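Local coordinates for myosin-I heavy chain (Dictyostelium discoideum, PDB 5EJR), which is an actin-based class VII motor with ATPase activity, involved in early phagocytosis and adhesion and represented here by its MyTH4-FERM tail, at residues R15-A20 with T40-N45; S154-I159 with S168-C173; A194-S199 with M273-L278; E341-I346 with G414-L419. All blocks are in the same frame, centred on the assembly; numbering follows the deposited sequence.

Interaction 1 (R15-A20 with T40-N45)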
loop_
_atom_site.group_PDB
_atom_site.type_symbol
_atom_site.label_atom_id
_atom_site.label_comp_id
_atom_site.label_asym_id
_atom_site.label_seq_id
_atom_site.Cartn_x
_atom_site.Cartn_y
_atom_site.Cartn_z
ATOM N N ARG A 15 -26.012 -4.994 29.223
ATOM C CA ARG A 15 -26.802 -6.134 29.682
ATOM C C ARG A 15 -26.924 -6.109 31.214
ATOM O O ARG A 15 -28.042 -6.162 31.735
ATOM C CB ARG A 15 -26.169 -7.462 29.228
ATOM C CG ARG A 15 -26.175 -7.695 27.719
ATOM C CD ARG A 15 -25.951 -9.158 27.405
ATOM N NE ARG A 15 -25.652 -9.399 25.990
ATOM C CZ ARG A 15 -26.570 -9.562 25.038
ATOM N NH1 ARG A 15 -27.863 -9.467 25.329
ATOM N NH2 ARG A 15 -26.201 -9.799 23.787
ATOM N N SER A 16 -25.769 -5.968 31.918
ATOM C CA SER A 16 -25.643 -5.937 33.384
ATOM C C SER A 16 -26.499 -4.869 34.063
ATOM O O SER A 16 -27.038 -5.127 35.142
ATOM C CB SER A 16 -24.180 -5.805 33.802
ATOM O OG SER A 16 -23.645 -4.550 33.415
ATOM N N PHE A 17 -26.631 -3.686 33.434
ATOM C CA PHE A 17 -27.450 -2.585 33.954
ATOM C C PHE A 17 -28.939 -2.790 33.660
ATOM O O PHE A 17 -29.778 -2.349 34.440
ATOM C CB PHE A 17 -26.970 -1.235 33.410
ATOM C CG PHE A 17 -25.681 -0.743 34.023
ATOM C CD1 PHE A 17 -24.451 -1.191 33.555
ATOM C CD2 PHE A 17 -25.696 0.169 35.071
ATOM C CE1 PHE A 17 -23.261 -0.742 34.129
ATOM C CE2 PHE A 17 -24.504 0.621 35.643
ATOM C CZ PHE A 17 -23.295 0.164 35.166
ATOM N N LYS A 18 -29.259 -3.434 32.527
ATOM C CA LYS A 18 -30.629 -3.715 32.101
ATOM C C LYS A 18 -31.273 -4.831 32.951
ATOM O O LYS A 18 -32.409 -4.663 33.398
ATOM C CB LYS A 18 -30.668 -4.065 30.603
ATOM C CG LYS A 18 -30.647 -2.851 29.689
ATOM C CD LYS A 18 -30.678 -3.280 28.230
ATOM C CE LYS A 18 -30.876 -2.138 27.268
ATOM N NZ LYS A 18 -32.210 -1.490 27.413
ATOM N N ARG A 19 -30.539 -5.962 33.165
ATOM C CA ARG A 19 -30.960 -7.130 33.954
ATOM C C ARG A 19 -31.234 -6.739 35.415
ATOM O O ARG A 19 -32.193 -7.234 36.010
ATOM C CB ARG A 19 -29.899 -8.243 33.910
ATOM C CG ARG A 19 -29.716 -8.924 32.563
ATOM C CD ARG A 19 -28.510 -9.841 32.624
ATOM N NE ARG A 19 -28.100 -10.325 31.303
ATOM C CZ ARG A 19 -28.305 -11.560 30.855
ATOM N NH1 ARG A 19 -28.923 -12.457 31.614
ATOM N NH2 ARG A 19 -27.893 -11.910 29.644
ATOM N N ALA A 20 -30.396 -5.843 35.978
ATOM C CA ALA A 20 -30.517 -5.327 37.343
ATOM C C ALA A 20 -31.750 -4.422 37.481
ATOM O O ALA A 20 -32.324 -4.335 38.569
ATOM C CB ALA A 20 -29.260 -4.562 37.727
ATOM N N THR A 40 -19.441 -3.958 37.522
ATOM C CA THR A 40 -18.401 -4.996 37.368
ATOM C C THR A 40 -18.134 -5.371 35.884
ATOM O O THR A 40 -17.119 -6.012 35.572
ATOM C CB THR A 40 -18.706 -6.238 38.229
ATOM O OG1 THR A 40 -19.881 -6.885 37.747
ATOM C CG2 THR A 40 -18.852 -5.916 39.708
ATOM N N ALA A 41 -19.053 -4.964 34.978
ATOM C CA ALA A 41 -18.949 -5.200 33.545
ATOM C C ALA A 41 -17.857 -4.300 32.950
ATOM O O ALA A 41 -17.312 -4.637 31.909
ATOM C CB ALA A 41 -20.285 -4.932 32.867
ATOM N N PHE A 42 -17.535 -3.172 33.628
ATOM C CA PHE A 42 -16.492 -2.225 33.229
ATOM C C PHE A 42 -15.094 -2.653 33.697
ATOM O O PHE A 42 -14.117 -1.963 33.400
ATOM C CB PHE A 42 -16.791 -0.838 33.810
ATOM C CG PHE A 42 -17.967 -0.110 33.212
ATOM C CD1 PHE A 42 -17.950 0.298 31.881
ATOM C CD2 PHE A 42 -19.060 0.234 33.996
ATOM C CE1 PHE A 42 -19.025 1.001 31.336
ATOM C CE2 PHE A 42 -20.131 0.943 33.452
ATOM C CZ PHE A 42 -20.103 1.326 32.128
ATOM N N TYR A 43 -14.996 -3.757 34.449
ATOM C CA TYR A 43 -13.728 -4.185 35.015
ATOM C C TYR A 43 -13.132 -5.393 34.322
ATOM O O TYR A 43 -13.869 -6.283 33.879
ATOM C CB TYR A 43 -13.862 -4.443 36.538
ATOM C CG TYR A 43 -14.445 -3.307 37.357
ATOM C CD1 TYR A 43 -14.183 -1.979 37.032
ATOM C CD2 TYR A 43 -15.176 -3.560 38.514
ATOM C CE1 TYR A 43 -14.729 -0.932 37.769
ATOM C CE2 TYR A 43 -15.687 -2.519 39.289
ATOM C CZ TYR A 43 -15.464 -1.204 38.908
ATOM O OH TYR A 43 -15.961 -0.160 39.652
ATOM N N PHE A 44 -11.785 -5.432 34.265
ATOM C CA PHE A 44 -10.992 -6.519 33.689
ATOM C C PHE A 44 -11.320 -7.873 34.328
ATOM O O PHE A 44 -11.545 -7.956 35.533
ATOM C CB PHE A 44 -9.474 -6.228 33.809
ATOM C CG PHE A 44 -8.564 -7.379 33.415
ATOM C CD1 PHE A 44 -8.203 -8.355 34.340
ATOM C CD2 PHE A 44 -8.122 -7.522 32.104
ATOM C CE1 PHE A 44 -7.421 -9.454 33.958
ATOM C CE2 PHE A 44 -7.323 -8.611 31.729
ATOM C CZ PHE A 44 -6.982 -9.571 32.657
ATOM N N ASN A 45 -11.322 -8.926 33.510
ATOM C CA ASN A 45 -11.498 -10.305 33.929
ATOM C C ASN A 45 -10.666 -11.183 33.018
ATOM O O ASN A 45 -10.616 -10.950 31.808
ATOM C CB ASN A 45 -12.967 -10.733 33.935
ATOM C CG ASN A 45 -13.216 -11.976 34.752
ATOM O OD1 ASN A 45 -12.688 -13.065 34.471
ATOM N ND2 ASN A 45 -14.007 -11.833 35.803
#
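Phe17 and Phe42 meet rim against rim, neither ring lying over the face of the other. Their planes are inclined at 61° and the centroids stand 5.8 Å apart, too steep for a parallel-displaced stack. The touch is narrow: Phe17 CE1 comes to 3.6 Å from Phe42 CE2, and CZ of Phe17 lies almost as near that same carbon. In both residues CG is turned anti to the carbonyl carbon (chi1 -74° in Phe17, -70° in Phe42), which swings each ring out across the gap between the two backbones.

The contact illustrates how a chain can double back on a helix without a second helix to pack against: helix 15-25, near the N terminus of this MyTH4-FERM construct, is met by the last residues of a short 3-10 segment, 40-41, and the loop behind it. Phe42 also lies against Leu6 and Ala10 of helix 5-11 and meets the ring of Phe14, whereas Phe17 rests on Asn39.

Beside the rings, the methyl CB of Ala41 approaches Ser16 OG to 3.4 Å. That hydroxyl, set between the backbone N and the carbonyl carbon, is hydrogen-bonded to Pro38 O, two residues before Thr40.

Interaction 2 (S154-I159 with S168-C173)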
loop_
_atom_site.group_PDB
_atom_site.type_symbol
_atom_site.label_atom_id
_atom_site.label_comp_id
_atom_site.label_asym_id
_atom_site.label_seq_id
_atom_site.Cartn_x
_atom_site.Cartn_y
_atom_site.Cartn_z
ATOM N N SER A 154 -10.663 11.225 32.570
ATOM C CA SER A 154 -10.639 10.879 34.007
ATOM C C SER A 154 -9.523 9.885 34.331
ATOM O O SER A 154 -8.858 10.000 35.363
ATOM C CB SER A 154 -11.980 10.312 34.457
ATOM O OG SER A 154 -12.950 11.342 34.556
ATOM N N ARG A 155 -9.314 8.904 33.451
ATOM C CA ARG A 155 -8.241 7.931 33.640
ATOM C C ARG A 155 -6.886 8.610 33.468
ATOM O O ARG A 155 -5.911 8.161 34.062
ATOM C CB ARG A 155 -8.363 6.783 32.636
ATOM C CG ARG A 155 -9.473 5.800 32.964
ATOM C CD ARG A 155 -9.166 4.913 34.169
ATOM N NE ARG A 155 -7.981 4.062 34.003
ATOM C CZ ARG A 155 -7.976 2.889 33.376
ATOM N NH1 ARG A 155 -9.075 2.440 32.779
ATOM N NH2 ARG A 155 -6.867 2.168 33.317
ATOM N N ASN A 156 -6.824 9.666 32.630
ATOM C CA ASN A 156 -5.587 10.412 32.372
ATOM C C ASN A 156 -5.261 11.206 33.632
ATOM O O ASN A 156 -4.137 11.129 34.117
ATOM C CB ASN A 156 -5.727 11.345 31.142
ATOM C CG ASN A 156 -4.436 12.024 30.728
ATOM O OD1 ASN A 156 -3.866 12.842 31.447
ATOM N ND2 ASN A 156 -3.967 11.737 29.534
ATOM N N ILE A 157 -6.261 11.921 34.176
ATOM C CA ILE A 157 -6.130 12.734 35.398
ATOM C C ILE A 157 -5.708 11.842 36.582
ATOM O O ILE A 157 -4.788 12.209 37.313
ATOM C CB ILE A 157 -7.427 13.571 35.623
ATOM C CG1 ILE A 157 -7.499 14.730 34.600
ATOM C CG2 ILE A 157 -7.558 14.103 37.058
ATOM C CD1 ILE A 157 -8.936 15.306 34.338
ATOM N N ALA A 158 -6.293 10.630 36.698
ATOM C CA ALA A 158 -5.951 9.675 37.760
ATOM C C ALA A 158 -4.564 9.043 37.641
ATOM O O ALA A 158 -4.017 8.610 38.660
ATOM C CB ALA A 158 -7.013 8.592 37.865
ATOM N N ILE A 159 -3.980 8.984 36.433
ATOM C CA ILE A 159 -2.678 8.327 36.285
ATOM C C ILE A 159 -1.515 9.281 35.828
ATOM O O ILE A 159 -0.357 8.856 35.824
ATOM C CB ILE A 159 -2.857 7.069 35.394
ATOM C CG1 ILE A 159 -2.062 5.885 35.966
ATOM C CG2 ILE A 159 -2.598 7.295 33.890
ATOM C CD1 ILE A 159 -2.750 5.192 37.175
ATOM N N SER A 168 0.457 9.868 28.264
ATOM C CA SER A 168 0.664 10.448 26.942
ATOM C C SER A 168 -0.051 9.594 25.891
ATOM O O SER A 168 -0.571 10.133 24.915
ATOM C CB SER A 168 2.152 10.613 26.634
ATOM O OG SER A 168 2.807 9.399 26.305
ATOM N N LEU A 169 -0.116 8.272 26.139
ATOM C CA LEU A 169 -0.805 7.285 25.317
ATOM C C LEU A 169 -2.323 7.500 25.384
ATOM O O LEU A 169 -2.984 7.357 24.361
ATOM C CB LEU A 169 -0.411 5.860 25.748
ATOM C CG LEU A 169 -1.192 4.648 25.182
ATOM C CD1 LEU A 169 -1.249 4.643 23.625
ATOM C CD2 LEU A 169 -0.564 3.365 25.651
ATOM N N ILE A 170 -2.869 7.824 26.572
ATOM C CA ILE A 170 -4.300 8.093 26.743
ATOM C C ILE A 170 -4.606 9.453 26.118
ATOM O O ILE A 170 -5.661 9.621 25.491
ATOM C CB ILE A 170 -4.756 8.010 28.229
ATOM C CG1 ILE A 170 -4.657 6.562 28.772
ATOM C CG2 ILE A 170 -6.183 8.565 28.403
ATOM C CD1 ILE A 170 -4.828 6.427 30.391
ATOM N N ALA A 171 -3.685 10.423 26.287
ATOM C CA ALA A 171 -3.863 11.748 25.696
ATOM C C ALA A 171 -3.882 11.689 24.144
ATOM O O ALA A 171 -4.588 12.496 23.536
ATOM C CB ALA A 171 -2.780 12.700 26.180
ATOM N N VAL A 172 -3.137 10.738 23.515
ATOM C CA VAL A 172 -3.147 10.616 22.041
ATOM C C VAL A 172 -4.499 10.014 21.593
ATOM O O VAL A 172 -5.069 10.498 20.610
ATOM C CB VAL A 172 -1.892 9.942 21.390
ATOM C CG1 VAL A 172 -1.771 8.455 21.708
ATOM C CG2 VAL A 172 -1.847 10.181 19.881
ATOM N N CYS A 173 -5.064 9.059 22.386
ATOM C CA CYS A 173 -6.388 8.481 22.128
ATOM C C CYS A 173 -7.426 9.579 22.102
ATOM O O CYS A 173 -8.235 9.623 21.177
ATOM C CB CYS A 173 -6.740 7.422 23.165
ATOM S SG CYS A 173 -5.689 5.958 23.106
#
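Asn156 faces Ile170 and Ala171 across two helices that run nearly antiparallel, and its side chain can be followed outward one atom at a time. CB touches first, lying 3.9 Å from Ile170 CG2, an ordinary methylene-to-methyl contact. From there CG is placed anti to the backbone N (chi1 -173°), which sends the amide toward the neighbouring helix. At the tip ND2 stands 3.5 Å from Ala171 N and 3.7 Å from Ala171 CB, while also passing close to the CB and CG2 of Ile170. The amide nitrogen therefore rests against the backbone and methyl of one residue and the branched side chain of the one before it, a packing contact with no hydrogen bond between the two segments.

Ile170 receives the other side chains. Its CG2 branch is taken by Asn156, and its CD1 end touches two residues of the other helix, 4.2 Å from Arg155 CB and 4.2 Å from Ile159 CG2. Ile170 also packs on Leu152, earlier in helix 142-159, and on Phe128 of helix 121-137. Arg155 starts toward Ile170 but folds its guanidinium group away, where NH2 is hydrogen-bonded to Thr115 O.

The axes of these short segments approach to 9.4 Å with 162° between their directions. Helices 142-159 and 164-178, consecutive in the chain and joined by a short connection, form a helical hairpin, an antiparallel pairing characteristic of the all-helical MyTH4 domain.

Interaction 3 (A194-S199 with M273-L278)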
loop_
_atom_site.group_PDB
_atom_site.type_symbol
_atom_site.label_atom_id
_atom_site.label_comp_id
_atom_site.label_asym_id
_atom_site.label_seq_id
_atom_site.Cartn_x
_atom_site.Cartn_y
_atom_site.Cartn_z
ATOM N N ALA A 194 2.790 -4.871 11.671
ATOM C CA ALA A 194 3.785 -4.957 12.755
ATOM C C ALA A 194 4.755 -3.765 12.668
ATOM O O ALA A 194 5.219 -3.286 13.702
ATOM C CB ALA A 194 4.546 -6.267 12.673
ATOM N N THR A 195 4.964 -3.227 11.434
ATOM C CA THR A 195 5.782 -2.034 11.154
ATOM C C THR A 195 5.142 -0.793 11.777
ATOM O O THR A 195 5.829 -0.036 12.473
ATOM C CB THR A 195 5.986 -1.869 9.629
ATOM O OG1 THR A 195 6.758 -2.973 9.175
ATOM C CG2 THR A 195 6.699 -0.560 9.251
ATOM N N GLU A 196 3.840 -0.564 11.493
ATOM C CA GLU A 196 3.093 0.582 12.025
ATOM C C GLU A 196 3.032 0.514 13.543
ATOM O O GLU A 196 3.015 1.553 14.196
ATOM C CB GLU A 196 1.661 0.603 11.493
ATOM C CG GLU A 196 0.947 1.912 11.809
ATOM C CD GLU A 196 -0.432 2.074 11.221
ATOM O OE1 GLU A 196 -0.828 1.215 10.402
ATOM O OE2 GLU A 196 -1.113 3.069 11.564
ATOM N N ILE A 197 2.963 -0.712 14.091
ATOM C CA ILE A 197 2.873 -0.934 15.531
ATOM C C ILE A 197 4.171 -0.473 16.199
ATOM O O ILE A 197 4.115 0.373 17.088
ATOM C CB ILE A 197 2.456 -2.403 15.857
ATOM C CG1 ILE A 197 0.949 -2.607 15.537
ATOM C CG2 ILE A 197 2.733 -2.750 17.325
ATOM C CD1 ILE A 197 0.488 -4.099 15.297
ATOM N N GLN A 198 5.317 -0.970 15.716
ATOM C CA GLN A 198 6.638 -0.627 16.220
ATOM C C GLN A 198 6.950 0.856 16.090
ATOM O O GLN A 198 7.432 1.470 17.049
ATOM C CB GLN A 198 7.722 -1.493 15.572
ATOM C CG GLN A 198 9.083 -1.441 16.295
ATOM C CD GLN A 198 8.957 -1.627 17.793
ATOM O OE1 GLN A 198 8.661 -2.722 18.291
ATOM N NE2 GLN A 198 9.141 -0.548 18.537
ATOM N N SER A 199 6.633 1.443 14.934
ATOM C CA SER A 199 6.849 2.866 14.703
ATOM C C SER A 199 6.079 3.706 15.715
ATOM O O SER A 199 6.679 4.576 16.352
ATOM C CB SER A 199 6.535 3.238 13.258
ATOM O OG SER A 199 7.544 2.667 12.435
ATOM N N MET A 273 -3.291 4.503 1.161
ATOM C CA MET A 273 -2.615 4.867 2.407
ATOM C C MET A 273 -1.455 3.925 2.485
ATOM O O MET A 273 -1.662 2.716 2.365
ATOM C CB MET A 273 -3.525 4.615 3.625
ATOM C CG MET A 273 -4.741 5.476 3.648
ATOM S SD MET A 273 -4.318 7.174 3.238
ATOM C CE MET A 273 -5.355 7.996 4.340
ATOM N N ILE A 274 -0.236 4.449 2.677
ATOM C CA ILE A 274 0.958 3.574 2.766
ATOM C C ILE A 274 0.822 2.504 3.860
ATOM O O ILE A 274 1.156 1.342 3.613
ATOM C CB ILE A 274 2.312 4.352 2.866
ATOM C CG1 ILE A 274 3.508 3.378 3.008
ATOM C CG2 ILE A 274 2.287 5.415 3.979
ATOM C CD1 ILE A 274 4.848 3.948 2.631
ATOM N N TYR A 275 0.240 2.870 5.014
ATOM C CA TYR A 275 0.051 1.904 6.103
ATOM C C TYR A 275 -0.976 0.819 5.761
ATOM O O TYR A 275 -0.789 -0.326 6.184
ATOM C CB TYR A 275 -0.250 2.609 7.428
ATOM C CG TYR A 275 0.996 3.106 8.145
ATOM C CD1 TYR A 275 2.091 2.269 8.347
ATOM C CD2 TYR A 275 1.056 4.392 8.669
ATOM C CE1 TYR A 275 3.230 2.715 9.022
ATOM C CE2 TYR A 275 2.187 4.846 9.347
ATOM C CZ TYR A 275 3.269 4.001 9.526
ATOM O OH TYR A 275 4.386 4.439 10.184
ATOM N N ASP A 276 -2.001 1.144 4.923
ATOM C CA ASP A 276 -2.971 0.130 4.468
ATOM C C ASP A 276 -2.274 -0.891 3.565
ATOM O O ASP A 276 -2.574 -2.078 3.640
ATOM C CB ASP A 276 -4.176 0.762 3.762
ATOM C CG ASP A 276 -5.172 1.455 4.677
ATOM O OD1 ASP A 276 -5.161 1.168 5.899
ATOM O OD2 ASP A 276 -5.994 2.259 4.166
ATOM N N VAL A 277 -1.302 -0.423 2.743
ATOM C CA VAL A 277 -0.510 -1.273 1.858
ATOM C C VAL A 277 0.371 -2.197 2.707
ATOM O O VAL A 277 0.456 -3.387 2.409
ATOM C CB VAL A 277 0.350 -0.470 0.829
ATOM C CG1 VAL A 277 1.148 -1.406 -0.071
ATOM C CG2 VAL A 277 -0.485 0.498 0.002
ATOM N N LEU A 278 1.030 -1.660 3.748
ATOM C CA LEU A 278 1.899 -2.480 4.591
ATOM C C LEU A 278 1.149 -3.606 5.296
ATOM O O LEU A 278 1.693 -4.709 5.417
ATOM C CB LEU A 278 2.729 -1.648 5.585
ATOM C CG LEU A 278 3.801 -0.761 4.951
ATOM C CD1 LEU A 278 4.273 0.308 5.949
ATOM C CD2 LEU A 278 4.987 -1.593 4.443
HETATM O O HOH W 1 0.357 -0.529 8.649
HETATM O O HOH W 2 6.636 2.923 9.858
#
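Glu196 lies flat over one face of Tyr275, joining helix 194-205 of the MyTH4 side to helix 274-283 of the ubiquitin-like first lobe of the FERM domain. The tight part of this interdomain contact is that stack. Glu196 CG sits 3.6 Å from the ring centroid, only 9° off the ring normal, in a CH-pi contact, and the extended chain carries the carboxylate on toward CB of Tyr275, its plane 14° from that of the ring. OE1 of Glu196 comes to 3.3 Å from Tyr275 CB.

The polar atoms beside the stack have partners. Water 1 donates to both Glu196 OE1 and Tyr275 O, and OE1 also forms a salt bridge with Arg188, which also forms a salt bridge with Asp276; this arginine probably steadies the negative charge of both acids. Replacing Tyr275 by an alanine would probably leave Glu196 without the surface it lies on and Ser199 without the phenol to which a water links it.

At the margin the packing thins. The exposed Thr195 reaches Leu278 through one methyl pair, CG2 to CD1 at 4.2 Å, the two side chains crossing at about a right angle. Nearby, at the phenol end, Ser199 CB stays 3.9 Å from Tyr275 OH, and water 2 fills the polar step: in the plane of the ring, it is hydrogen-bonded at 2.7 Å to Tyr275 OH and at 2.7 Å to Ser199 OG.

Interaction 4 (E341-I346 with G414-L419). With EDO (1,2-ethanediol), chain F.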
loop_
_atom_site.group_PDB
_atom_site.type_symbol
_atom_site.label_atom_id
_atom_site.label_comp_id
_atom_site.label_asym_id
_atom_site.label_seq_id
_atom_site.Cartn_x
_atom_site.Cartn_y
_atom_site.Cartn_z
ATOM N N GLU A 341 18.365 -9.558 -34.410
ATOM C CA GLU A 341 19.770 -9.700 -33.992
ATOM C C GLU A 341 20.654 -8.490 -34.352
ATOM O O GLU A 341 21.503 -8.107 -33.549
ATOM C CB GLU A 341 20.366 -11.005 -34.512
ATOM C CG GLU A 341 19.727 -12.212 -33.825
ATOM C CD GLU A 341 19.883 -13.569 -34.492
ATOM O OE1 GLU A 341 20.439 -13.630 -35.614
ATOM O OE2 GLU A 341 19.466 -14.580 -33.880
ATOM N N LYS A 342 20.449 -7.889 -35.530
ATOM C CA LYS A 342 21.183 -6.679 -35.950
ATOM C C LYS A 342 20.849 -5.510 -35.000
ATOM O O LYS A 342 21.764 -4.889 -34.484
ATOM C CB LYS A 342 20.884 -6.302 -37.411
ATOM C CG LYS A 342 21.823 -5.195 -37.913
ATOM C CD LYS A 342 21.518 -4.736 -39.326
ATOM C CE LYS A 342 22.502 -3.685 -39.799
ATOM N NZ LYS A 342 22.164 -2.326 -39.297
ATOM N N ASP A 343 19.559 -5.265 -34.714
ATOM C CA ASP A 343 19.126 -4.219 -33.782
ATOM C C ASP A 343 19.694 -4.455 -32.397
ATOM O O ASP A 343 20.095 -3.492 -31.732
ATOM C CB ASP A 343 17.587 -4.160 -33.692
ATOM C CG ASP A 343 16.878 -3.777 -34.985
ATOM O OD1 ASP A 343 17.528 -3.155 -35.861
ATOM O OD2 ASP A 343 15.668 -4.100 -35.120
ATOM N N SER A 344 19.738 -5.739 -31.948
ATOM C CA SER A 344 20.257 -6.041 -30.606
ATOM C C SER A 344 21.745 -5.780 -30.526
ATOM O O SER A 344 22.234 -5.357 -29.479
ATOM C CB SER A 344 19.969 -7.491 -30.216
ATOM O OG SER A 344 18.580 -7.715 -30.037
ATOM N N SER A 345 22.468 -6.107 -31.598
ATOM C CA SER A 345 23.923 -5.901 -31.731
ATOM C C SER A 345 24.225 -4.402 -31.724
ATOM O O SER A 345 25.235 -3.988 -31.178
ATOM C CB SER A 345 24.408 -6.514 -33.043
ATOM O OG SER A 345 24.455 -7.922 -32.889
ATOM N N ILE A 346 23.347 -3.584 -32.327
ATOM C CA ILE A 346 23.530 -2.106 -32.312
ATOM C C ILE A 346 23.348 -1.621 -30.868
ATOM O O ILE A 346 24.129 -0.797 -30.393
ATOM C CB ILE A 346 22.547 -1.402 -33.318
ATOM C CG1 ILE A 346 22.954 -1.722 -34.772
ATOM C CG2 ILE A 346 22.519 0.144 -33.106
ATOM C CD1 ILE A 346 21.815 -1.558 -35.871
ATOM N N GLY A 414 12.868 2.474 -27.899
ATOM C CA GLY A 414 11.579 3.136 -28.040
ATOM C C GLY A 414 10.905 2.954 -29.375
ATOM O O GLY A 414 9.722 2.648 -29.407
ATOM N N SER A 415 11.657 3.108 -30.472
ATOM C CA SER A 415 11.163 2.990 -31.847
ATOM C C SER A 415 10.771 1.568 -32.237
ATOM O O SER A 415 10.001 1.380 -33.176
ATOM C CB SER A 415 12.203 3.519 -32.836
ATOM O OG SER A 415 13.358 2.692 -32.880
ATOM N N LYS A 416 11.347 0.567 -31.570
ATOM C CA LYS A 416 11.115 -0.815 -31.939
ATOM C C LYS A 416 10.157 -1.556 -31.024
ATOM O O LYS A 416 9.718 -2.646 -31.374
ATOM C CB LYS A 416 12.465 -1.540 -32.051
ATOM C CG LYS A 416 13.206 -1.076 -33.309
ATOM C CD LYS A 416 14.678 -1.360 -33.297
ATOM C CE LYS A 416 15.336 -0.691 -34.482
ATOM N NZ LYS A 416 14.873 -1.258 -35.778
ATOM N N SER A 417 9.785 -0.962 -29.886
ATOM C CA SER A 417 8.944 -1.631 -28.898
ATOM C C SER A 417 7.581 -0.978 -28.674
ATOM O O SER A 417 7.498 0.087 -28.051
ATOM C CB SER A 417 9.698 -1.771 -27.581
ATOM O OG SER A 417 11.050 -2.106 -27.843
ATOM N N PRO A 418 6.479 -1.627 -29.116
ATOM C CA PRO A 418 5.142 -1.027 -28.885
ATOM C C PRO A 418 4.743 -0.919 -27.413
ATOM O O PRO A 418 3.884 -0.126 -27.083
ATOM C CB PRO A 418 4.181 -1.926 -29.673
ATOM C CG PRO A 418 5.029 -2.862 -30.464
ATOM C CD PRO A 418 6.392 -2.900 -29.861
ATOM N N LEU A 419 5.392 -1.666 -26.530
ATOM C CA LEU A 419 5.101 -1.596 -25.100
ATOM C C LEU A 419 5.877 -0.450 -24.412
ATOM O O LEU A 419 5.648 -0.204 -23.230
ATOM C CB LEU A 419 5.438 -2.931 -24.414
ATOM C CG LEU A 419 4.544 -4.156 -24.716
ATOM C CD1 LEU A 419 5.107 -5.381 -24.064
ATOM C CD2 LEU A 419 3.111 -3.952 -24.234
HETATM C C1 EDO F . 0.689 1.048 -27.929
HETATM O O1 EDO F . 1.664 0.175 -28.482
HETATM C C2 EDO F . 0.796 2.348 -28.734
HETATM O O2 EDO F . -0.121 3.290 -28.259
#
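Asp343 and Lys416 carry this contact by themselves, through a salt bridge at the protein surface. Lys416 NZ lies 3.0 Å from Asp343 OD2 in a bond of weak hydrogen-bond geometry, with OD1 a little farther at 3.3 Å. NZ stands well out of the carboxylate plane, above its face, which fits the weak geometry, and the methylenes behind it follow: Lys416 CD comes to 3.4 Å from Asp343 OD2. The lysine runs extended until its last torsion (chi4 -65°), where the bend turns NZ onto the carboxylate.

A leucine in place of Asp343 would probably leave the ammonium of Lys416 without its opposite charge here and the end of that long chain freer to move.

One shell out, Asn340 OD1 accepts a hydrogen bond from the backbone N of Asp343 near the start of helix 341-355, and within the first turn Ser345 OG is hydrogen-bonded to Glu341 O at 3.0 Å. Glu341 OE2 in turn holds Ser380 and Gln381. Farther along the chain, Pro418 O accepts a hydrogen bond from a 1,2-ethanediol that is probably from the crystallisation liquor. The bridge thus links the start of helix 341-355 to the C-terminal part of helix 402-416 in the helical FERM lobe, with helix 383-394 packed against the former and strand 444-448 touched by Pro418 and Leu419.

From the N terminus the four contacts follow one another in series, none nested in or crossing another. Interaction 1 closes the short loop that returns the chain to helix 15-25. Interaction 2 closes a tighter one, a hairpin within the MyTH4 domain, its centre about 23 Å from that of interaction 1. The next helix, 194-205, then enters interaction 3, which spans more than seventy residues to tie the MyTH4 domain to the first FERM lobe near the middle of the molecule. Interaction 4 closes a similarly long loop inside the helical FERM lobe, where the chain passes on toward the sheet beginning with strand 423-428. Its centre lies about 75 Å from that of interaction 1, across the chain's centre.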